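Local coordinates for signal recognition 54 kDa protein (Pyrococcus furiosus, PDB 3DM5), which is a protein subunit of an archaeal signal recognition particle, combining a helical bundle, a P-loop NTPase-type domain and a signal-peptide-binding domain, at residues 83-86 and 87-91; 144-147 and 148-152; 332-335 and 336-340; 390-394 and 395-399. All blocks are in the same frame, centred on the assembly; numbering follows the deposited sequence.

Contact 1 of 4, residues 83-86 and 87-91; sequences LTKF and LGTEA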
loop_
_atom_site.group_PDB
_atom_site.type_symbol
_atom_site.label_atom_id
_atom_site.label_comp_id
_atom_site.label_asym_id
_atom_site.label_seq_id
_atom_site.Cartn_x
_atom_site.Cartn_y
_atom_site.Cartn_z
ATOM N N LEU A 83 14.379 -15.544 -17.277
ATOM C CA LEU A 83 14.760 -14.663 -16.186
ATOM C C LEU A 83 16.205 -14.904 -15.768
ATOM O O LEU A 83 16.927 -13.965 -15.472
ATOM C CB LEU A 83 13.821 -14.823 -14.972
ATOM C CG LEU A 83 12.542 -13.975 -14.980
ATOM C CD1 LEU A 83 11.701 -14.191 -13.720
ATOM C CD2 LEU A 83 12.881 -12.498 -15.141
ATOM N N THR A 84 16.634 -16.161 -15.749
ATOM C CA THR A 84 18.018 -16.458 -15.392
ATOM C C THR A 84 19.029 -15.850 -16.362
ATOM O O THR A 84 20.058 -15.338 -15.917
ATOM C CB THR A 84 18.298 -17.966 -15.195
ATOM O OG1 THR A 84 17.514 -18.455 -14.106
ATOM C CG2 THR A 84 19.780 -18.188 -14.832
ATOM N N LYS A 85 18.740 -15.897 -17.663
ATOM C CA LYS A 85 19.655 -15.309 -18.662
ATOM C C LYS A 85 19.635 -13.795 -18.554
ATOM O O LYS A 85 20.626 -13.124 -18.836
ATOM C CB LYS A 85 19.297 -15.722 -20.092
ATOM C CG LYS A 85 19.489 -17.203 -20.382
ATOM C CD LYS A 85 18.889 -17.594 -21.722
ATOM C CE LYS A 85 18.835 -19.114 -21.869
ATOM N NZ LYS A 85 18.111 -19.574 -23.100
ATOM N N PHE A 86 18.495 -13.276 -18.113
ATOM C CA PHE A 86 18.236 -11.852 -18.024
ATOM C C PHE A 86 19.096 -11.254 -16.915
ATOM O O PHE A 86 19.380 -10.059 -16.916
ATOM C CB PHE A 86 16.751 -11.662 -17.755
ATOM C CG PHE A 86 16.261 -10.245 -17.853
ATOM C CD1 PHE A 86 16.266 -9.579 -19.056
ATOM C CD2 PHE A 86 15.710 -9.613 -16.746
ATOM C CE1 PHE A 86 15.777 -8.302 -19.147
ATOM C CE2 PHE A 86 15.224 -8.340 -16.834
ATOM C CZ PHE A 86 15.256 -7.684 -18.032
ATOM N N LEU A 87 19.532 -12.096 -15.984
ATOM C CA LEU A 87 20.360 -11.652 -14.859
ATOM C C LEU A 87 21.778 -12.249 -14.881
ATOM O O LEU A 87 22.400 -12.424 -13.834
ATOM C CB LEU A 87 19.669 -11.949 -13.511
ATOM C CG LEU A 87 18.260 -11.360 -13.291
ATOM C CD1 LEU A 87 17.703 -11.660 -11.917
ATOM C CD2 LEU A 87 18.241 -9.879 -13.483
ATOM N N GLY A 88 22.280 -12.568 -16.071
ATOM C CA GLY A 88 23.654 -13.034 -16.208
ATOM C C GLY A 88 23.935 -14.518 -16.463
ATOM O O GLY A 88 25.101 -14.909 -16.547
ATOM N N THR A 89 22.890 -15.340 -16.559
ATOM C CA THR A 89 23.005 -16.750 -16.954
ATOM C C THR A 89 23.706 -17.702 -15.974
ATOM O O THR A 89 23.154 -18.733 -15.613
ATOM C CB THR A 89 23.639 -16.897 -18.334
ATOM O OG1 THR A 89 22.860 -16.165 -19.290
ATOM C CG2 THR A 89 23.661 -18.353 -18.727
ATOM N N GLU A 90 24.925 -17.385 -15.558
ATOM C CA GLU A 90 25.634 -18.271 -14.641
ATOM C C GLU A 90 26.624 -17.514 -13.793
ATOM O O GLU A 90 27.027 -16.403 -14.123
ATOM C CB GLU A 90 26.384 -19.351 -15.413
ATOM C CG GLU A 90 27.315 -18.765 -16.457
ATOM C CD GLU A 90 28.132 -19.801 -17.181
ATOM O OE1 GLU A 90 28.735 -19.444 -18.213
ATOM O OE2 GLU A 90 28.179 -20.963 -16.724
ATOM N N ALA A 91 27.016 -18.146 -12.696
ATOM C CA ALA A 91 28.047 -17.619 -11.806
ATOM C C ALA A 91 29.398 -17.434 -12.503
ATOM O O ALA A 91 29.848 -18.282 -13.278
ATOM C CB ALA A 91 28.196 -18.533 -10.583
#
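Two threonine torsions and the bend of the chain between them bring Thr84 and Lys85 against Thr89. In Thr84, with chi1 at -63°, OG1 sits beside the backbone N and leaves the methyl CG2 anti to it, pointing to Thr89, so that Thr84 CG2 lies 3.5 Å from Thr89 O. The rotation of Thr89 places its hydroxyl opposite its own carbonyl carbon (chi1 -57°), so that OG1 lies 3.4 Å from Lys85 CA and comes to the lysine at its root, near CB and CG, while the extended remainder of that chain runs on to a salt bridge with Glu81. The hydroxyl of Thr84 is used one turn back, on Tyr80 O.

What folds the chain over like this is a Schellman motif that ends helix 71-86. Its outer bond runs from Thr89 N to Thr84 O (2.9 Å), its inner bond from Gly88 N to Lys85 O (3.3 Å). Gly88, with a positive phi of 105°, is the C-prime residue. Thr84 O is gripped twice, because Leu87 N also donates to it at 3.3 Å, and the two amides arrive from opposite faces of the carbonyl plane. The bond from Leu87 N to Leu83 O is weak.

On the apolar flank, Leu87 CD2 meets Phe86 CD2 at 4.1 Å, oblique to the ring. Leu87 continues onto Val290 of helix 286-293 and Ser260 of helix 255-263, and the Phe86 ring reaches Leu52 of helix 46-62, placing this helix end between bundle helices and the nucleotide-binding domain.

Contact 2 of 4, residues 144-147 and 148-152; sequences YHQL and RQLLD. With GDP (guanosine-5'-diphosphate), chain J; SO4 (sulfate ion), chain E; SO4 (sulfate ion), chain L.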
loop_
_atom_site.group_PDB
_atom_site.type_symbol
_atom_site.label_atom_id
_atom_site.label_comp_id
_atom_site.label_asym_id
_atom_site.label_seq_id
_atom_site.Cartn_x
_atom_site.Cartn_y
_atom_site.Cartn_z
ATOM N N TYR A 144 39.716 5.383 6.450
ATOM C CA TYR A 144 40.691 4.537 7.120
ATOM C C TYR A 144 40.098 4.087 8.460
ATOM O O TYR A 144 40.096 2.897 8.783
ATOM C CB TYR A 144 42.042 5.246 7.309
ATOM C CG TYR A 144 42.937 4.515 8.281
ATOM C CD1 TYR A 144 43.572 3.332 7.916
ATOM C CD2 TYR A 144 43.094 4.970 9.584
ATOM C CE1 TYR A 144 44.364 2.641 8.812
ATOM C CE2 TYR A 144 43.889 4.292 10.489
ATOM C CZ TYR A 144 44.523 3.130 10.099
ATOM O OH TYR A 144 45.314 2.446 10.996
ATOM N N HIS A 145 39.562 5.039 9.219
ATOM C CA HIS A 145 38.976 4.717 10.520
ATOM C C HIS A 145 37.709 3.884 10.455
ATOM O O HIS A 145 37.537 2.984 11.265
ATOM C CB HIS A 145 38.765 5.971 11.344
ATOM C CG HIS A 145 40.031 6.496 11.948
ATOM N ND1 HIS A 145 40.786 5.749 12.832
ATOM C CD2 HIS A 145 40.679 7.664 11.767
ATOM C CE1 HIS A 145 41.849 6.457 13.179
ATOM N NE2 HIS A 145 41.812 7.618 12.555
ATOM N N GLN A 146 36.840 4.172 9.486
ATOM C CA GLN A 146 35.672 3.326 9.242
ATOM C C GLN A 146 36.028 1.857 8.985
ATOM O O GLN A 146 35.333 0.948 9.435
ATOM C CB GLN A 146 34.854 3.872 8.087
ATOM C CG GLN A 146 33.710 2.974 7.692
ATOM C CD GLN A 146 32.845 3.604 6.623
ATOM O OE1 GLN A 146 33.045 4.759 6.255
ATOM N NE2 GLN A 146 31.876 2.849 6.119
ATOM N N LEU A 147 37.116 1.632 8.257
ATOM C CA LEU A 147 37.571 0.282 7.968
ATOM C C LEU A 147 38.129 -0.349 9.230
ATOM O O LEU A 147 37.890 -1.521 9.481
ATOM C CB LEU A 147 38.620 0.268 6.832
ATOM C CG LEU A 147 38.163 0.531 5.385
ATOM C CD1 LEU A 147 39.355 0.804 4.495
ATOM C CD2 LEU A 147 37.300 -0.601 4.798
ATOM N N ARG A 148 38.880 0.425 10.012
ATOM C CA ARG A 148 39.375 -0.044 11.314
ATOM C C ARG A 148 38.195 -0.501 12.190
ATOM O O ARG A 148 38.213 -1.598 12.769
ATOM C CB ARG A 148 40.147 1.059 12.055
ATOM C CG ARG A 148 41.496 1.473 11.467
ATOM C CD ARG A 148 42.439 0.308 11.447
ATOM N NE ARG A 148 42.780 -0.184 12.777
ATOM C CZ ARG A 148 43.467 0.505 13.685
ATOM N NH1 ARG A 148 43.870 1.739 13.432
ATOM N NH2 ARG A 148 43.736 -0.037 14.855
ATOM N N GLN A 149 37.184 0.361 12.283
ATOM C CA GLN A 149 35.919 0.063 12.962
ATOM C C GLN A 149 35.293 -1.269 12.506
ATOM O O GLN A 149 34.903 -2.092 13.326
ATOM C CB GLN A 149 34.923 1.223 12.769
ATOM C CG GLN A 149 33.464 0.838 12.938
ATOM C CD GLN A 149 32.519 1.748 12.167
ATOM O OE1 GLN A 149 32.918 2.786 11.656
ATOM N NE2 GLN A 149 31.266 1.357 12.082
ATOM N N LEU A 150 35.203 -1.486 11.199
ATOM C CA LEU A 150 34.566 -2.702 10.705
ATOM C C LEU A 150 35.432 -3.955 10.849
ATOM O O LEU A 150 34.920 -5.075 10.912
ATOM C CB LEU A 150 34.154 -2.538 9.233
ATOM C CG LEU A 150 33.199 -1.390 8.886
ATOM C CD1 LEU A 150 33.056 -1.161 7.375
ATOM C CD2 LEU A 150 31.862 -1.660 9.523
ATOM N N LEU A 151 36.745 -3.769 10.889
ATOM C CA LEU A 151 37.642 -4.875 10.605
ATOM C C LEU A 151 38.552 -5.306 11.756
ATOM O O LEU A 151 39.028 -6.432 11.767
ATOM C CB LEU A 151 38.460 -4.562 9.348
ATOM C CG LEU A 151 37.746 -4.684 7.999
ATOM C CD1 LEU A 151 38.672 -4.278 6.872
ATOM C CD2 LEU A 151 37.217 -6.099 7.780
ATOM N N ASP A 152 38.780 -4.421 12.723
ATOM C CA ASP A 152 39.664 -4.760 13.857
ATOM C C ASP A 152 39.231 -6.035 14.592
ATOM O O ASP A 152 40.088 -6.842 14.976
ATOM C CB ASP A 152 39.788 -3.617 14.869
ATOM C CG ASP A 152 40.679 -2.476 14.397
ATOM O OD1 ASP A 152 41.255 -2.558 13.294
ATOM O OD2 ASP A 152 40.799 -1.482 15.156
HETATM P PB GDP J . 30.912 5.035 0.747
HETATM O O1B GDP J . 29.935 4.569 -0.277
HETATM O O2B GDP J . 31.104 6.523 0.581
HETATM O O3B GDP J . 32.214 4.292 0.580
HETATM O O3A GDP J . 30.316 4.916 2.242
HETATM P PA GDP J . 29.698 3.617 2.955
HETATM O O1A GDP J . 29.553 3.837 4.432
HETATM O O2A GDP J . 30.503 2.377 2.693
HETATM O "O5'" GDP J . 28.224 3.561 2.316
HETATM C "C5'" GDP J . 27.355 4.645 2.622
HETATM C "C4'" GDP J . 26.068 4.147 3.284
HETATM O "O4'" GDP J . 25.452 3.034 2.595
HETATM C "C3'" GDP J . 26.324 3.696 4.712
HETATM O "O3'" GDP J . 25.257 4.258 5.482
HETATM C "C2'" GDP J . 26.239 2.182 4.644
HETATM O "O2'" GDP J . 25.700 1.614 5.815
HETATM C "C1'" GDP J . 25.238 1.967 3.537
HETATM N N9 GDP J . 25.362 0.670 2.853
HETATM C C8 GDP J . 26.415 0.157 2.194
HETATM N N7 GDP J . 26.100 -1.056 1.663
HETATM C C5 GDP J . 24.815 -1.311 1.975
HETATM C C6 GDP J . 23.825 -2.397 1.748
HETATM O O6 GDP J . 24.101 -3.425 1.085
HETATM N N1 GDP J . 22.606 -2.244 2.279
HETATM C C2 GDP J . 22.249 -1.156 2.983
HETATM N N2 GDP J . 20.995 -1.081 3.477
HETATM N N3 GDP J . 23.086 -0.129 3.223
HETATM C C4 GDP J . 24.346 -0.162 2.757
HETATM S S SO4 E . 45.613 8.138 13.503
HETATM O O1 SO4 E . 46.304 9.147 14.310
HETATM O O2 SO4 E . 44.876 7.258 14.413
HETATM O O3 SO4 E . 44.711 8.799 12.553
HETATM O O4 SO4 E . 46.570 7.333 12.745
HETATM S S SO4 L . 44.691 2.547 17.482
HETATM O O1 SO4 L . 45.779 1.874 16.763
HETATM O O2 SO4 L . 43.661 1.550 17.797
HETATM O O3 SO4 L . 45.163 3.159 18.724
HETATM O O4 SO4 L . 44.170 3.633 16.652
#
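Helix 142-151 contributes both to the GDP pocket and to a subunit interface, and on it Tyr144 and Arg148, one turn apart, pack side by side. Arg148 CG sits over one face of the tyrosine ring, 4.0 Å from its centroid, a CH-pi contact displaced toward the rim. Bends at chi2 and chi3 (-61° and -64°) curl the arginine back along the helix, bringing NH1 to 2.9 Å from Tyr144 OH. Its NE donates to Asp152 OD1 at 2.9 Å, nearly in the guanidinium plane and on the syn lone pair of the carboxylate, a salt bridge that fixes the rotation of the group. NH2 makes weak bonds to a sulfate ion.

The helix is the crossover of a beta-alpha-beta unit between strands 131-135 and 157-159. Leu147 and Leu151, with CD2 and CD1 4.4 Å apart, face Val133 and Val158 of those strands.

On the nucleotide side, Gln146 extends its chain so that NE2 donates to the GDP oxygen O1A at 3.0 Å. Arg140 binds OE1 and thereby helps set which way the amide faces; Gly112 and Thr114 hold GDP from the P-loop-like segment. Gln146 also touches Gln149 of the third subunit. His145 NE2 donates to a second sulfate, O3 at 3.1 Å, while ND1 is hydrogen-bonded to His145 of the third subunit, whose imidazole meets this ring at nearly parallel planes.

Contact 3 of 4, residues 332-335 and 336-340; sequences DMYA and QLEAM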
loop_
_atom_site.group_PDB
_atom_site.type_symbol
_atom_site.label_atom_id
_atom_site.label_comp_id
_atom_site.label_asym_id
_atom_site.label_seq_id
_atom_site.Cartn_x
_atom_site.Cartn_y
_atom_site.Cartn_z
ATOM N N ASP A 332 -19.958 -30.838 10.547
ATOM C CA ASP A 332 -18.770 -31.593 10.942
ATOM C C ASP A 332 -18.440 -32.749 9.980
ATOM O O ASP A 332 -17.275 -32.967 9.648
ATOM C CB ASP A 332 -18.941 -32.126 12.358
ATOM C CG ASP A 332 -18.961 -31.024 13.396
ATOM O OD1 ASP A 332 -19.794 -31.083 14.328
ATOM O OD2 ASP A 332 -18.140 -30.091 13.280
ATOM N N MET A 333 -19.462 -33.482 9.542
ATOM C CA MET A 333 -19.288 -34.569 8.581
ATOM C C MET A 333 -18.927 -34.039 7.188
ATOM O O MET A 333 -17.947 -34.473 6.580
ATOM C CB MET A 333 -20.551 -35.430 8.510
ATOM C CG MET A 333 -20.391 -36.700 7.680
ATOM S SD MET A 333 -21.950 -37.378 7.060
ATOM C CE MET A 333 -22.318 -36.227 5.741
ATOM N N TYR A 334 -19.737 -33.106 6.694
ATOM C CA TYR A 334 -19.462 -32.378 5.452
ATOM C C TYR A 334 -17.983 -32.069 5.321
ATOM O O TYR A 334 -17.418 -32.179 4.239
ATOM C CB TYR A 334 -20.252 -31.064 5.443
ATOM C CG TYR A 334 -20.271 -30.302 4.127
ATOM C CD1 TYR A 334 -21.475 -30.007 3.492
ATOM C CD2 TYR A 334 -19.096 -29.856 3.535
ATOM C CE1 TYR A 334 -21.509 -29.300 2.299
ATOM C CE2 TYR A 334 -19.122 -29.148 2.338
ATOM C CZ TYR A 334 -20.333 -28.874 1.727
ATOM O OH TYR A 334 -20.370 -28.174 0.542
ATOM N N ALA A 335 -17.376 -31.675 6.438
ATOM C CA ALA A 335 -15.968 -31.297 6.492
ATOM C C ALA A 335 -15.036 -32.507 6.543
ATOM O O ALA A 335 -14.075 -32.585 5.782
ATOM C CB ALA A 335 -15.717 -30.382 7.677
ATOM N N GLN A 336 -15.310 -33.443 7.446
ATOM C CA GLN A 336 -14.526 -34.673 7.515
ATOM C C GLN A 336 -14.307 -35.223 6.110
ATOM O O GLN A 336 -13.177 -35.466 5.698
ATOM C CB GLN A 336 -15.226 -35.728 8.376
ATOM C CG GLN A 336 -15.307 -35.404 9.864
ATOM C CD GLN A 336 -13.940 -35.298 10.519
ATOM O OE1 GLN A 336 -13.137 -34.424 10.181
ATOM N NE2 GLN A 336 -13.673 -36.184 11.473
ATOM N N LEU A 337 -15.398 -35.403 5.375
ATOM C CA LEU A 337 -15.326 -35.934 4.022
ATOM C C LEU A 337 -14.526 -35.007 3.116
ATOM O O LEU A 337 -13.570 -35.437 2.472
ATOM C CB LEU A 337 -16.730 -36.156 3.444
ATOM C CG LEU A 337 -17.749 -36.917 4.307
ATOM C CD1 LEU A 337 -18.955 -37.334 3.467
ATOM C CD2 LEU A 337 -17.131 -38.128 5.021
ATOM N N GLU A 338 -14.916 -33.735 3.075
ATOM C CA GLU A 338 -14.245 -32.744 2.230
ATOM C C GLU A 338 -12.726 -32.827 2.371
ATOM O O GLU A 338 -11.993 -32.691 1.392
ATOM C CB GLU A 338 -14.729 -31.330 2.571
ATOM C CG GLU A 338 -14.634 -30.318 1.427
ATOM C CD GLU A 338 -15.491 -30.699 0.224
ATOM O OE1 GLU A 338 -15.043 -31.551 -0.571
ATOM O OE2 GLU A 338 -16.607 -30.147 0.064
ATOM N N ALA A 339 -12.263 -33.059 3.593
ATOM C CA ALA A 339 -10.836 -33.202 3.862
ATOM C C ALA A 339 -10.300 -34.533 3.355
ATOM O O ALA A 339 -9.175 -34.611 2.867
ATOM C CB ALA A 339 -10.561 -33.062 5.354
ATOM N N MET A 340 -11.107 -35.582 3.477
ATOM C CA MET A 340 -10.683 -36.912 3.063
ATOM C C MET A 340 -10.362 -36.966 1.576
ATOM O O MET A 340 -9.341 -37.528 1.182
ATOM C CB MET A 340 -11.731 -37.968 3.430
ATOM C CG MET A 340 -11.777 -38.302 4.919
ATOM S SD MET A 340 -10.159 -38.702 5.627
ATOM C CE MET A 340 -9.732 -40.170 4.697
#
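Ala339 N donates to Ala335 O at 2.9 Å with an N-H...O angle of 159°, the shortest backbone bond joining 332-335 to 336-340. Three more i-to-i+4 bonds complete the ladder: Gln336 N to Asp332 O and Leu337 N to Met333 O, both 3.0 Å, then Glu338 N to Tyr334 O at 3.2 Å. The segments are therefore successive turns of one regular alpha-helix, 330-341.

Along one flank Tyr334 and Glu338 lie side by side and point the same way. The glutamate chain bends at chi2, which brings OE2 to 3.5 Å from Tyr334 CE2, with carboxylate and ring planes 71° apart. Each polar end is held elsewhere: Tyr334 OH by Asp380, Glu338 OE1 by a salt bridge to Arg341.

This helix belongs to the all-helical signal-peptide-binding domain, and its apolar flank faces the other helices there. Met333 CE meets Leu337 CD1 at 4.2 Å. Met333 reaches Leu415, Tyr419 and Met422 of helix 409-427 and also Met379 of helix 369-379, the helix on which Leu337 packs as well, at Leu372.

With chi1 at -68°, Gln336 CG lies 3.1 Å from Asp332 O; the bend at chi2 comes beyond it, and the side chain touches Met422 and Lys316. Near the start of the helix, Asp332 OD1 accepts from Thr329 N, as the N3 residue does in a capping box. The other carboxylate oxygen, OD2, forms a salt bridge with Arg288 of the second subunit.

Contact 4 of 4, residues 390-394 and 395-399; sequences PEIIN and YSRIK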
loop_
_atom_site.group_PDB
_atom_site.type_symbol
_atom_site.label_atom_id
_atom_site.label_comp_id
_atom_site.label_asym_id
_atom_site.label_seq_id
_atom_site.Cartn_x
_atom_site.Cartn_y
_atom_site.Cartn_z
ATOM N N PRO A 390 -29.402 -32.422 12.774
ATOM C CA PRO A 390 -29.936 -33.409 11.831
ATOM C C PRO A 390 -31.178 -34.105 12.395
ATOM O O PRO A 390 -32.134 -34.347 11.656
ATOM C CB PRO A 390 -28.771 -34.393 11.666
ATOM C CG PRO A 390 -27.557 -33.611 12.049
ATOM C CD PRO A 390 -28.011 -32.716 13.153
ATOM N N GLU A 391 -31.140 -34.404 13.695
ATOM C CA GLU A 391 -32.272 -34.924 14.465
ATOM C C GLU A 391 -33.628 -34.393 14.011
ATOM O O GLU A 391 -34.610 -35.127 13.995
ATOM C CB GLU A 391 -32.073 -34.563 15.932
ATOM C CG GLU A 391 -31.199 -33.324 16.098
ATOM C CD GLU A 391 -31.602 -32.459 17.274
ATOM O OE1 GLU A 391 -32.520 -32.857 18.026
ATOM O OE2 GLU A 391 -30.999 -31.376 17.440
ATOM N N ILE A 392 -33.689 -33.116 13.655
ATOM C CA ILE A 392 -34.947 -32.504 13.240
ATOM C C ILE A 392 -35.386 -32.931 11.842
ATOM O O ILE A 392 -36.514 -32.648 11.436
ATOM C CB ILE A 392 -34.872 -30.959 13.268
ATOM C CG1 ILE A 392 -34.327 -30.429 11.931
ATOM C CG2 ILE A 392 -34.060 -30.476 14.476
ATOM C CD1 ILE A 392 -34.350 -28.936 11.797
ATOM N N ILE A 393 -34.506 -33.593 11.097
ATOM C CA ILE A 393 -34.823 -33.912 9.703
ATOM C C ILE A 393 -35.882 -35.013 9.570
ATOM O O ILE A 393 -35.556 -36.187 9.416
ATOM C CB ILE A 393 -33.572 -34.291 8.877
ATOM C CG1 ILE A 393 -32.503 -33.195 8.967
ATOM C CG2 ILE A 393 -33.960 -34.555 7.418
ATOM C CD1 ILE A 393 -31.264 -33.431 8.082
ATOM N N ASN A 394 -37.150 -34.620 9.626
ATOM C CA ASN A 394 -38.254 -35.557 9.474
ATOM C C ASN A 394 -38.414 -35.999 8.021
ATOM O O ASN A 394 -37.516 -35.791 7.213
ATOM C CB ASN A 394 -39.545 -34.947 10.019
ATOM C CG ASN A 394 -39.955 -33.691 9.281
ATOM O OD1 ASN A 394 -39.867 -33.617 8.046
ATOM N ND2 ASN A 394 -40.420 -32.696 10.031
ATOM N N TYR A 395 -39.546 -36.608 7.679
ATOM C CA TYR A 395 -39.688 -37.152 6.332
ATOM C C TYR A 395 -40.033 -36.113 5.265
ATOM O O TYR A 395 -39.494 -36.174 4.160
ATOM C CB TYR A 395 -40.652 -38.347 6.256
ATOM C CG TYR A 395 -40.629 -38.978 4.880
ATOM C CD1 TYR A 395 -39.509 -39.678 4.441
ATOM C CD2 TYR A 395 -41.699 -38.834 3.998
ATOM C CE1 TYR A 395 -39.460 -40.237 3.171
ATOM C CE2 TYR A 395 -41.658 -39.392 2.724
ATOM C CZ TYR A 395 -40.533 -40.093 2.319
ATOM O OH TYR A 395 -40.463 -40.658 1.063
ATOM N N SER A 396 -40.920 -35.169 5.569
ATOM C CA SER A 396 -41.284 -34.160 4.568
ATOM C C SER A 396 -40.070 -33.298 4.217
ATOM O O SER A 396 -39.911 -32.862 3.072
ATOM C CB SER A 396 -42.455 -33.291 5.032
ATOM O OG SER A 396 -42.203 -32.765 6.318
ATOM N N ARG A 397 -39.213 -33.075 5.211
ATOM C CA ARG A 397 -37.948 -32.382 5.012
ATOM C C ARG A 397 -37.066 -33.143 4.031
ATOM O O ARG A 397 -36.494 -32.559 3.104
ATOM C CB ARG A 397 -37.225 -32.222 6.344
ATOM C CG ARG A 397 -37.761 -31.095 7.212
ATOM C CD ARG A 397 -36.921 -30.964 8.466
ATOM N NE ARG A 397 -36.679 -29.566 8.812
ATOM C CZ ARG A 397 -37.563 -28.788 9.420
ATOM N NH1 ARG A 397 -38.755 -29.270 9.748
ATOM N NH2 ARG A 397 -37.256 -27.531 9.703
ATOM N N ILE A 398 -36.967 -34.453 4.238
ATOM C CA ILE A 398 -36.198 -35.316 3.348
ATOM C C ILE A 398 -36.688 -35.232 1.907
ATOM O O ILE A 398 -35.897 -35.227 0.967
ATOM C CB ILE A 398 -36.248 -36.779 3.806
ATOM C CG1 ILE A 398 -35.450 -36.956 5.094
ATOM C CG2 ILE A 398 -35.694 -37.692 2.724
ATOM C CD1 ILE A 398 -35.210 -38.392 5.456
ATOM N N LYS A 399 -37.999 -35.172 1.730
ATOM C CA LYS A 399 -38.549 -35.090 0.389
ATOM C C LYS A 399 -38.276 -33.698 -0.201
ATOM O O LYS A 399 -38.140 -33.555 -1.419
ATOM C CB LYS A 399 -40.039 -35.459 0.382
#
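The polar bonds gather on Asn394 OD1, which caps helix 395-405 from the N-cap position. Arg397 N reaches it at 3.0 Å with an N-H...O angle of 168°, and Ser396 OG donates to it, also at 3.0 Å, from 42° above the amide plane. A chi1 of 62° turns the amide back over the first helical turn. The first helical bond, Ile398 N to Asn394 O, is weak at 3.3 Å.

Apolar contact comes from Ile393, the centre of an inverse gamma turn, whose CG2 meets Ile398 CG1 at 3.7 Å. Side chains just before the N-cap and four residues after it thus touch, the hydrophobic staple of a helix start.

Around the Arg397 guanidinium, Ile392 CD1 lies over one face, 3.8 Å from NE, while Asn394 ND2 stands at the edge, 3.8 Å from NH1. NH2 forms a salt bridge with Glu385 and a hydrogen bond with Ile96 O of the second subunit.

Ile393 and Ile398 share Leu416 of helix 409-427, Ile392 rests on helix 384-388, and Pro390 and Ile393 both touch Leu330 of helix 330-341.

Contacts 1, 2 and 3 are partly buried, whereas contact 4 lies at the surface. Each is local: contact 1 ends a helix, contact 4 begins one, and contacts 2 and 3 run along helices. Contact 1 caps through backbone carbonyls, with the two bonds of a Schellman motif; contact 4 through an asparagine side-chain oxygen that takes two donors. Contact 2 alone of the four meets nucleotide and carries a salt bridge between its own residues. Contacts 3 and 4, with centres about 21 Å apart, both pack on helix 409-427; contact 2, in the nucleotide-binding domain, lies about 63 Å from contact 3, centre to centre, on the opposite side of the chain's centre.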